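Local coordinates for protein Abbfa_003403 (Acinetobacter baumannii, PDB 4ZXH) that probably assembles a peptide product as a nonribosomal peptide synthetase whose single chain carries condensation, adenylation, carrier and thioesterase domains, at residues L538-T541 against A542-A546; V637-G640 against H641-I645; A665-T668 against Y669-I673; V690-R693 against E694-Q697. One frame throughout, in Å; residues are numbered along the deposited sequence.

In the fold
All four contacts are local turns at which one element of the adenylation domain gives way to the next, in the order 1 to 4 along the chain. Interactions 1, 3 and 4 form a cluster, with centres 11 to 12 Å apart. Interactions 3 and 4 leave the C-terminal ends of neighbouring parallel strands, 662-665 and 687-690, of one mixed sheet. Interaction 1 leaves strand 533-537 of a separate parallel sheet, and its Arg540 bonds to carbonyls of both others. Interaction 2, on antiparallel strand 635-640, stands apart, its centre 16 Å from that of interaction 3 and 21 and 27 Å from those of 1 and 4. The cluster thus joins two sheets through their loops.

Interaction 1 of 4, residues L538-T541 against A542-A546; sequences LDRT and ALLPA
Thr541 makes both polar contacts with the turn that leads into helix 543-553. Its OG1 accepts from the backbone N of Leu543 at 3.2 Å, a capping bond bent to 135° at the hydrogen. The hydroxyl lies between the backbone N and the carbonyl carbon (chi1 59°), which brings it over the first peptides of the turn and directs CG2 away from the carbonyl. One residue further on, Leu544 N points at Thr541 O; this bond is straighter, at 160°, but at 3.4 Å it is weak. Side chain and carbonyl of one threonine therefore hold two successive amides.

The preceding backbone is folded as an inverse gamma turn centred on Arg540, with a weak bond from Thr541 N to Asp539 O. The arginine leaves the backbone facing away from the helix, and its chain bends at chi3; NH1 still passes 4.0 Å from Leu544 CD2. The guanidinium has its main partner elsewhere: NE donates to Cys691 O, with weak bonds from NH2 to Ala665 O and from NH1 to Thr667 O.

Packing completes the contact. Leu538 extends CD1 to 4.2 Å from Leu544 CA and 4.4 Å from Leu544 CD1. Leu544 CB lies 3.5 Å from Thr541 O, and Pro545 CD comes within 3.8 Å of the same oxygen. Tyr669 lies against Leu544 and bonds through OH to Leu538 N. The threonine-capped turn links parallel strand 533-537 to helix 543-553, a beta-alpha connection of the adenylation domain.

Interaction 2 of 4, residues V637-G640 against H641-I645; sequences VRIG and HPSII
Ile639 and Ile644 set this corner, their side chains crossing at a slant with Ile639 CG2 3.9 Å from Ile644 CG1. The first torsion of Ile639 (chi1 -62°) places CG2 anti to the backbone N, and this methyl branch reaches the helix, also standing 4.2 Å from Ser643 CB. Ile644 answers with its longer branch: CG1 is anti to the carbonyl carbon (chi1 -66°), which leaves the side chain leaning back toward the strand, with CG1 3.6 Å from Gly640 O.

Gly640 is both the last residue of strand 635-640 and the N-cap of helix 641-655, a direct strand-to-helix junction in the adenylation domain. The axes of the two short segments are inclined at 71° and come within 5.7 Å. The strand is the middle one of a small antiparallel sheet, with 621-627 on one flank.

Ser643 turns its CB toward the strand, 3.7 Å from Gly640 O, while its OG makes a weak hydrogen bond to Leu819 O. His641 leaves the backbone facing away; its ND1 bonds to Gly619 O, and the ring meets Trp552 edge-to-face. Pro642 CD rests 3.7 Å from Gly640 C, on the exposed flank of the first turn.

Interaction 3 of 4, residues A665-T668 against Y669-I673; sequences AITT and YAFDI
Thr668 and Phe671 close a type I beta turn in the loop between strand 662-665 and helix 674-679. The sequence that leaves this turn, Phe671-Asp672-Ile673 followed by Ser674, matches the A4 core motif of nonribosomal peptide synthetase adenylation domains, which in relatives contributes to the amino-acid pocket. The closing bond runs from Phe671 N to Thr668 O at 3.0 Å. The donor stands well above the carbonyl plane, 57° out of it.

A serine/threonine turn is superposed on the beta turn. Ala670 N donates to Thr668 OG1 at 3.0 Å, and at 160° this bond is the straighter of the two. With OG1 anti to its own nitrogen (chi1 170°), the hydroxyl lies beside the carbonyl carbon and can reach forward over the turn; it is also bonded to Asp562 OD2. The other branch of the threonine, CG2, packs 3.8 Å from Phe671 CB.

Thr667 faces the same aromatic residue from further back along the chain. Its CG2 meets Phe671 CD2 at 3.6 Å and, at the same separation, Ile673 CG1, the two side chains crossing near a right angle in the second case. Its OG1 is taken by Glu677 OE2. Around the loop, Tyr669 OH bonds to Leu536 O, and Phe671 touches Asn952, which belongs to the C-terminal adenylation family region. Ile673 folds back along the phenyl ring, its CG2 standing 3.8 Å above one face of Phe671, nearer the ring's edge than its centre.

Interaction 4 of 4, residues V690-R693 against E694-Q697; sequences VCPR and EVSQ
Arg693 and Gln697, one helical turn apart, cross with the amide standing over one face of the guanidinium. The arginine has CG anti to the backbone N (chi1 179°) and is extended from CG to NE. Gln697 folds its chain the other way, CG anti to the carbonyl carbon (chi1 -64°), a turn that brings its amide back over the arginine. Its OE1 lies 3.7 Å above the centre of the guanidinium plane, and the two planes are 67° apart. NE2 stands 3.5 Å from Arg693 NH2, both being donors; the two touch without stacking or hydrogen bonding.

Between these ends runs a single, weakly bonded turn of helix that follows strand 687-690 of the adenylation domain's mixed sheet. Val695 N donates to Pro692 O at 3.1 Å, from well above the carbonyl plane, and Ser696 N adds a weak bond to the same oxygen. The hydroxyl of Ser696 donates to Arg693 O, OG to O being 3.1 Å.

On the inner side, Cys691 brings SG to 3.9 Å from Val695 CB and 4.0 Å from Ser696 CB. Pro692 and Val695 run alongside one another, with CG of the proline ring 4.0 Å from Val695 CG2. Val695 also touches Gln701 and Tyr705 of helix 699-709, while Cys691 and Ser696 both pack on Ile666.

Interaction 1 of 4, residues L538-T541 against A542-A546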
loop_
_atom_site.group_PDB
_atom_site.type_symbol
_atom_site.label_atom_id
_atom_site.label_comp_id
_atom_site.label_asym_id
_atom_site.label_seq_id
_atom_site.Cartn_x
_atom_site.Cartn_y
_atom_site.Cartn_z
ATOM N N LEU A 538 14.948 5.642 46.043
ATOM C CA LEU A 538 16.331 5.140 46.082
ATOM C C LEU A 538 17.091 5.240 44.758
ATOM O O LEU A 538 16.485 5.351 43.696
ATOM C CB LEU A 538 16.342 3.675 46.526
ATOM C CG LEU A 538 15.811 3.349 47.923
ATOM C CD1 LEU A 538 16.128 1.903 48.293
ATOM C CD2 LEU A 538 16.364 4.317 48.963
ATOM N N ASP A 539 18.422 5.196 44.840
ATOM C CA ASP A 539 19.284 4.983 43.671
ATOM C C ASP A 539 19.457 3.492 43.446
ATOM O O ASP A 539 19.249 2.697 44.361
ATOM C CB ASP A 539 20.655 5.632 43.849
ATOM C CG ASP A 539 20.677 7.087 43.422
ATOM O OD1 ASP A 539 19.893 7.453 42.521
ATOM O OD2 ASP A 539 21.481 7.869 43.990
ATOM N N ARG A 540 19.850 3.104 42.239
ATOM C CA ARG A 540 19.946 1.684 41.929
ATOM C C ARG A 540 21.169 1.044 42.570
ATOM O O ARG A 540 22.210 0.886 41.941
ATOM C CB ARG A 540 19.954 1.470 40.414
ATOM C CG ARG A 540 18.681 1.970 39.768
ATOM C CD ARG A 540 18.604 1.607 38.319
ATOM N NE ARG A 540 18.532 0.166 38.117
ATOM C CZ ARG A 540 17.453 -0.581 38.333
ATOM N NH1 ARG A 540 16.325 -0.037 38.775
ATOM N NH2 ARG A 540 17.507 -1.887 38.104
ATOM N N THR A 541 21.030 0.674 43.835
ATOM C CA THR A 541 22.107 0.013 44.560
ATOM C C THR A 541 21.669 -1.388 44.888
ATOM O O THR A 541 20.604 -1.819 44.453
ATOM C CB THR A 541 22.461 0.732 45.863
ATOM O OG1 THR A 541 21.293 0.783 46.702
ATOM C CG2 THR A 541 22.937 2.131 45.571
ATOM N N ALA A 542 22.480 -2.086 45.677
ATOM C CA ALA A 542 22.123 -3.415 46.155
ATOM C C ALA A 542 21.118 -3.319 47.303
ATOM O O ALA A 542 20.465 -4.293 47.646
ATOM C CB ALA A 542 23.365 -4.173 46.590
ATOM N N LEU A 543 20.987 -2.135 47.888
ATOM C CA LEU A 543 19.979 -1.914 48.911
ATOM C C LEU A 543 18.556 -2.006 48.352
ATOM O O LEU A 543 17.617 -2.241 49.114
ATOM C CB LEU A 543 20.179 -0.545 49.579
ATOM C CG LEU A 543 21.342 -0.393 50.569
ATOM C CD1 LEU A 543 21.633 1.074 50.884
ATOM C CD2 LEU A 543 21.061 -1.175 51.844
ATOM N N LEU A 544 18.395 -1.825 47.035
ATOM C CA LEU A 544 17.059 -1.713 46.431
ATOM C C LEU A 544 16.238 -2.999 46.588
ATOM O O LEU A 544 15.134 -2.947 47.142
ATOM C CB LEU A 544 17.157 -1.299 44.958
ATOM C CG LEU A 544 15.889 -1.243 44.090
ATOM C CD1 LEU A 544 14.786 -0.439 44.756
ATOM C CD2 LEU A 544 16.227 -0.628 42.723
ATOM N N PRO A 545 16.764 -4.156 46.141
ATOM C CA PRO A 545 15.969 -5.360 46.427
ATOM C C PRO A 545 15.708 -5.542 47.908
ATOM O O PRO A 545 14.613 -5.964 48.293
ATOM C CB PRO A 545 16.843 -6.501 45.890
ATOM C CG PRO A 545 17.647 -5.853 44.785
ATOM C CD PRO A 545 17.938 -4.461 45.298
ATOM N N ALA A 546 16.697 -5.211 48.736
ATOM C CA ALA A 546 16.544 -5.346 50.186
ATOM C C ALA A 546 15.465 -4.397 50.746
ATOM O O ALA A 546 14.725 -4.755 51.662
ATOM C CB ALA A 546 17.871 -5.107 50.873
#

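Interaction 2 of 4, residues V637-G640 against H641-I645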
loop_
_atom_site.group_PDB
_atom_site.type_symbol
_atom_site.label_atom_id
_atom_site.label_comp_id
_atom_site.label_asym_id
_atom_site.label_seq_id
_atom_site.Cartn_x
_atom_site.Cartn_y
_atom_site.Cartn_z
ATOM N N VAL A 637 -2.204 1.742 41.217
ATOM C CA VAL A 637 -2.715 0.394 41.110
ATOM C C VAL A 637 -2.230 -0.410 42.296
ATOM O O VAL A 637 -1.032 -0.638 42.448
ATOM C CB VAL A 637 -2.267 -0.280 39.789
ATOM C CG1 VAL A 637 -2.765 -1.733 39.719
ATOM C CG2 VAL A 637 -2.757 0.515 38.588
ATOM N N ARG A 638 -3.154 -0.829 43.154
ATOM C CA ARG A 638 -2.785 -1.583 44.349
ATOM C C ARG A 638 -2.743 -3.062 44.048
ATOM O O ARG A 638 -3.752 -3.667 43.701
ATOM C CB ARG A 638 -3.760 -1.318 45.498
ATOM C CG ARG A 638 -3.630 0.053 46.118
ATOM C CD ARG A 638 -4.848 0.353 46.958
ATOM N NE ARG A 638 -4.825 -0.279 48.266
ATOM C CZ ARG A 638 -5.910 -0.617 48.952
ATOM N NH1 ARG A 638 -7.119 -0.439 48.432
ATOM N NH2 ARG A 638 -5.780 -1.167 50.151
ATOM N N ILE A 639 -1.566 -3.644 44.198
ATOM C CA ILE A 639 -1.361 -5.044 43.876
ATOM C C ILE A 639 -1.160 -5.812 45.165
ATOM O O ILE A 639 -0.405 -5.369 46.052
ATOM C CB ILE A 639 -0.149 -5.224 42.928
ATOM C CG1 ILE A 639 -0.417 -4.501 41.619
ATOM C CG2 ILE A 639 0.114 -6.696 42.650
ATOM C CD1 ILE A 639 -1.607 -5.082 40.847
ATOM N N GLY A 640 -1.864 -6.941 45.275
ATOM C CA GLY A 640 -1.810 -7.806 46.443
ATOM C C GLY A 640 -0.745 -8.871 46.282
ATOM O O GLY A 640 -0.246 -9.114 45.181
ATOM N N HIS A 641 -0.370 -9.508 47.377
ATOM C CA HIS A 641 0.711 -10.475 47.294
ATOM C C HIS A 641 0.309 -11.785 46.619
ATOM O O HIS A 641 1.150 -12.410 45.971
ATOM C CB HIS A 641 1.293 -10.745 48.679
ATOM C CG HIS A 641 2.401 -9.807 49.052
ATOM N ND1 HIS A 641 2.318 -8.936 50.118
ATOM C CD2 HIS A 641 3.614 -9.593 48.484
ATOM C CE1 HIS A 641 3.434 -8.235 50.197
ATOM N NE2 HIS A 641 4.232 -8.607 49.211
ATOM N N PRO A 642 -0.959 -12.218 46.770
ATOM C CA PRO A 642 -1.319 -13.394 45.955
ATOM C C PRO A 642 -1.079 -13.232 44.432
ATOM O O PRO A 642 -0.533 -14.161 43.842
ATOM C CB PRO A 642 -2.803 -13.583 46.273
ATOM C CG PRO A 642 -2.923 -13.111 47.696
ATOM C CD PRO A 642 -1.939 -11.984 47.857
ATOM N N SER A 643 -1.441 -12.100 43.824
ATOM C CA SER A 643 -1.150 -11.859 42.392
ATOM C C SER A 643 0.327 -12.043 42.083
ATOM O O SER A 643 0.685 -12.740 41.149
ATOM C CB SER A 643 -1.538 -10.438 41.945
ATOM O OG SER A 643 -2.705 -9.961 42.594
ATOM N N ILE A 644 1.174 -11.383 42.872
ATOM C CA ILE A 644 2.609 -11.372 42.646
ATOM C C ILE A 644 3.172 -12.782 42.608
ATOM O O ILE A 644 3.883 -13.138 41.678
ATOM C CB ILE A 644 3.350 -10.559 43.735
ATOM C CG1 ILE A 644 2.962 -9.095 43.644
ATOM C CG2 ILE A 644 4.883 -10.694 43.604
ATOM C CD1 ILE A 644 3.711 -8.244 44.588
ATOM N N ILE A 645 2.844 -13.586 43.612
ATOM C CA ILE A 645 3.441 -14.900 43.721
ATOM C C ILE A 645 2.893 -15.805 42.591
ATOM O O ILE A 645 3.631 -16.603 42.013
ATOM C CB ILE A 645 3.216 -15.505 45.151
ATOM C CG1 ILE A 645 3.911 -16.862 45.283
ATOM C CG2 ILE A 645 1.730 -15.565 45.547
ATOM C CD1 ILE A 645 5.421 -16.737 45.274
#

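Interaction 3 of 4, residues A665-T668 against Y669-I673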
loop_
_atom_site.group_PDB
_atom_site.type_symbol
_atom_site.label_atom_id
_atom_site.label_comp_id
_atom_site.label_asym_id
_atom_site.label_seq_id
_atom_site.Cartn_x
_atom_site.Cartn_y
_atom_site.Cartn_z
ATOM N N ALA A 665 19.191 -6.736 36.070
ATOM C CA ALA A 665 18.056 -5.867 36.319
ATOM C C ALA A 665 18.328 -4.406 35.906
ATOM O O ALA A 665 19.165 -3.721 36.500
ATOM C CB ALA A 665 17.680 -5.943 37.767
ATOM N N ILE A 666 17.602 -3.930 34.894
ATOM C CA ILE A 666 17.839 -2.598 34.334
ATOM C C ILE A 666 16.634 -1.683 34.439
ATOM O O ILE A 666 16.744 -0.488 34.224
ATOM C CB ILE A 666 18.219 -2.668 32.853
ATOM C CG1 ILE A 666 17.034 -3.163 32.045
ATOM C CG2 ILE A 666 19.373 -3.621 32.643
ATOM C CD1 ILE A 666 17.397 -3.429 30.622
ATOM N N THR A 667 15.479 -2.255 34.743
ATOM C CA THR A 667 14.237 -1.501 34.713
ATOM C C THR A 667 13.996 -0.768 36.022
ATOM O O THR A 667 14.117 -1.363 37.103
ATOM C CB THR A 667 13.055 -2.433 34.432
ATOM O OG1 THR A 667 13.349 -3.232 33.281
ATOM C CG2 THR A 667 11.779 -1.654 34.193
ATOM N N THR A 668 13.648 0.517 35.919
ATOM C CA THR A 668 13.207 1.286 37.077
ATOM C C THR A 668 12.174 0.538 37.928
ATOM O O THR A 668 11.287 -0.140 37.407
ATOM C CB THR A 668 12.602 2.642 36.671
ATOM O OG1 THR A 668 11.976 3.230 37.820
ATOM C CG2 THR A 668 11.567 2.475 35.602
ATOM N N TYR A 669 12.288 0.664 39.244
ATOM C CA TYR A 669 11.362 -0.031 40.130
ATOM C C TYR A 669 10.036 0.710 40.182
ATOM O O TYR A 669 9.089 0.266 40.835
ATOM C CB TYR A 669 11.944 -0.184 41.531
ATOM C CG TYR A 669 12.213 1.130 42.225
ATOM C CD1 TYR A 669 11.276 1.686 43.087
ATOM C CD2 TYR A 669 13.414 1.812 42.029
ATOM C CE1 TYR A 669 11.527 2.896 43.734
ATOM C CE2 TYR A 669 13.662 3.016 42.665
ATOM C CZ TYR A 669 12.715 3.553 43.514
ATOM O OH TYR A 669 12.969 4.745 44.146
ATOM N N ALA A 670 9.967 1.833 39.480
ATOM C CA ALA A 670 8.709 2.548 39.317
ATOM C C ALA A 670 7.951 2.029 38.107
ATOM O O ALA A 670 6.973 2.629 37.683
ATOM C CB ALA A 670 8.951 4.007 39.184
ATOM N N PHE A 671 8.435 0.919 37.555
ATOM C CA PHE A 671 7.765 0.171 36.492
ATOM C C PHE A 671 7.591 -1.254 37.013
ATOM O O PHE A 671 8.551 -1.866 37.470
ATOM C CB PHE A 671 8.592 0.200 35.209
ATOM C CG PHE A 671 7.870 -0.297 34.005
ATOM C CD1 PHE A 671 6.482 -0.441 34.013
ATOM C CD2 PHE A 671 8.580 -0.631 32.847
ATOM C CE1 PHE A 671 5.810 -0.907 32.889
ATOM C CE2 PHE A 671 7.917 -1.101 31.707
ATOM C CZ PHE A 671 6.529 -1.239 31.729
ATOM N N ASP A 672 6.373 -1.778 36.979
ATOM C CA ASP A 672 6.095 -3.004 37.732
ATOM C C ASP A 672 6.915 -4.195 37.250
ATOM O O ASP A 672 7.140 -5.131 38.016
ATOM C CB ASP A 672 4.580 -3.349 37.717
ATOM C CG ASP A 672 4.023 -3.637 36.316
ATOM O OD1 ASP A 672 4.733 -3.451 35.309
ATOM O OD2 ASP A 672 2.847 -4.046 36.221
ATOM N N ILE A 673 7.394 -4.159 36.007
ATOM C CA ILE A 673 8.040 -5.347 35.435
ATOM C C ILE A 673 9.373 -5.607 36.131
ATOM O O ILE A 673 9.883 -6.728 36.118
ATOM C CB ILE A 673 8.245 -5.233 33.898
ATOM C CG1 ILE A 673 9.409 -4.315 33.541
ATOM C CG2 ILE A 673 6.970 -4.760 33.209
ATOM C CD1 ILE A 673 9.663 -4.248 32.052
#

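Interaction 4 of 4, residues V690-R693 against E694-Q697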
loop_
_atom_site.group_PDB
_atom_site.type_symbol
_atom_site.label_atom_id
_atom_site.label_comp_id
_atom_site.label_asym_id
_atom_site.label_seq_id
_atom_site.Cartn_x
_atom_site.Cartn_y
_atom_site.Cartn_z
ATOM N N VAL A 690 22.176 -5.702 40.016
ATOM C CA VAL A 690 21.492 -4.418 39.964
ATOM C C VAL A 690 22.305 -3.450 39.110
ATOM O O VAL A 690 23.384 -2.999 39.499
ATOM C CB VAL A 690 21.256 -3.830 41.359
ATOM C CG1 VAL A 690 20.521 -2.519 41.245
ATOM C CG2 VAL A 690 20.458 -4.792 42.200
ATOM N N CYS A 691 21.779 -3.152 37.928
ATOM C CA CYS A 691 22.492 -2.347 36.947
ATOM C C CYS A 691 22.342 -0.855 37.207
ATOM O O CYS A 691 21.224 -0.335 37.217
ATOM C CB CYS A 691 21.993 -2.669 35.540
ATOM S SG CYS A 691 22.927 -1.832 34.260
ATOM N N PRO A 692 23.469 -0.157 37.402
ATOM C CA PRO A 692 23.402 1.292 37.615
ATOM C C PRO A 692 22.718 1.956 36.432
ATOM O O PRO A 692 22.773 1.473 35.301
ATOM C CB PRO A 692 24.869 1.717 37.719
ATOM C CG PRO A 692 25.625 0.455 37.957
ATOM C CD PRO A 692 24.856 -0.636 37.297
ATOM N N ARG A 693 22.053 3.060 36.704
ATOM C CA ARG A 693 21.188 3.655 35.719
ATOM C C ARG A 693 21.999 4.229 34.576
ATOM O O ARG A 693 21.579 4.168 33.422
ATOM C CB ARG A 693 20.328 4.720 36.376
ATOM C CG ARG A 693 19.416 5.422 35.450
ATOM C CD ARG A 693 18.640 6.450 36.213
ATOM N NE ARG A 693 17.812 7.256 35.324
ATOM C CZ ARG A 693 18.172 8.444 34.853
ATOM N NH1 ARG A 693 19.351 8.963 35.192
ATOM N NH2 ARG A 693 17.352 9.109 34.044
ATOM N N GLU A 694 23.176 4.763 34.884
ATOM C CA GLU A 694 24.007 5.356 33.838
ATOM C C GLU A 694 24.494 4.307 32.846
ATOM O O GLU A 694 24.756 4.619 31.692
ATOM C CB GLU A 694 25.201 6.109 34.437
ATOM C CG GLU A 694 24.865 7.531 34.894
ATOM C CD GLU A 694 25.920 8.141 35.811
ATOM O OE1 GLU A 694 26.934 7.468 36.102
ATOM O OE2 GLU A 694 25.733 9.303 36.240
ATOM N N VAL A 695 24.604 3.062 33.290
ATOM C CA VAL A 695 25.092 1.996 32.429
ATOM C C VAL A 695 23.989 1.526 31.471
ATOM O O VAL A 695 24.258 1.229 30.303
ATOM C CB VAL A 695 25.626 0.802 33.267
ATOM C CG1 VAL A 695 26.085 -0.334 32.384
ATOM C CG2 VAL A 695 26.756 1.245 34.151
ATOM N N SER A 696 22.747 1.481 31.952
ATOM C CA SER A 696 21.632 0.949 31.155
ATOM C C SER A 696 21.084 1.939 30.133
ATOM O O SER A 696 20.203 1.597 29.343
ATOM C CB SER A 696 20.494 0.486 32.068
ATOM O OG SER A 696 20.031 1.540 32.894
ATOM N N GLN A 697 21.596 3.165 30.148
ATOM C CA GLN A 697 21.151 4.175 29.199
ATOM C C GLN A 697 22.253 4.518 28.201
ATOM O O GLN A 697 22.131 5.453 27.410
ATOM C CB GLN A 697 20.692 5.420 29.942
ATOM C CG GLN A 697 19.479 5.163 30.809
ATOM C CD GLN A 697 18.965 6.419 31.467
ATOM O OE1 GLN A 697 19.669 7.435 31.511
ATOM N NE2 GLN A 697 17.736 6.361 31.992
#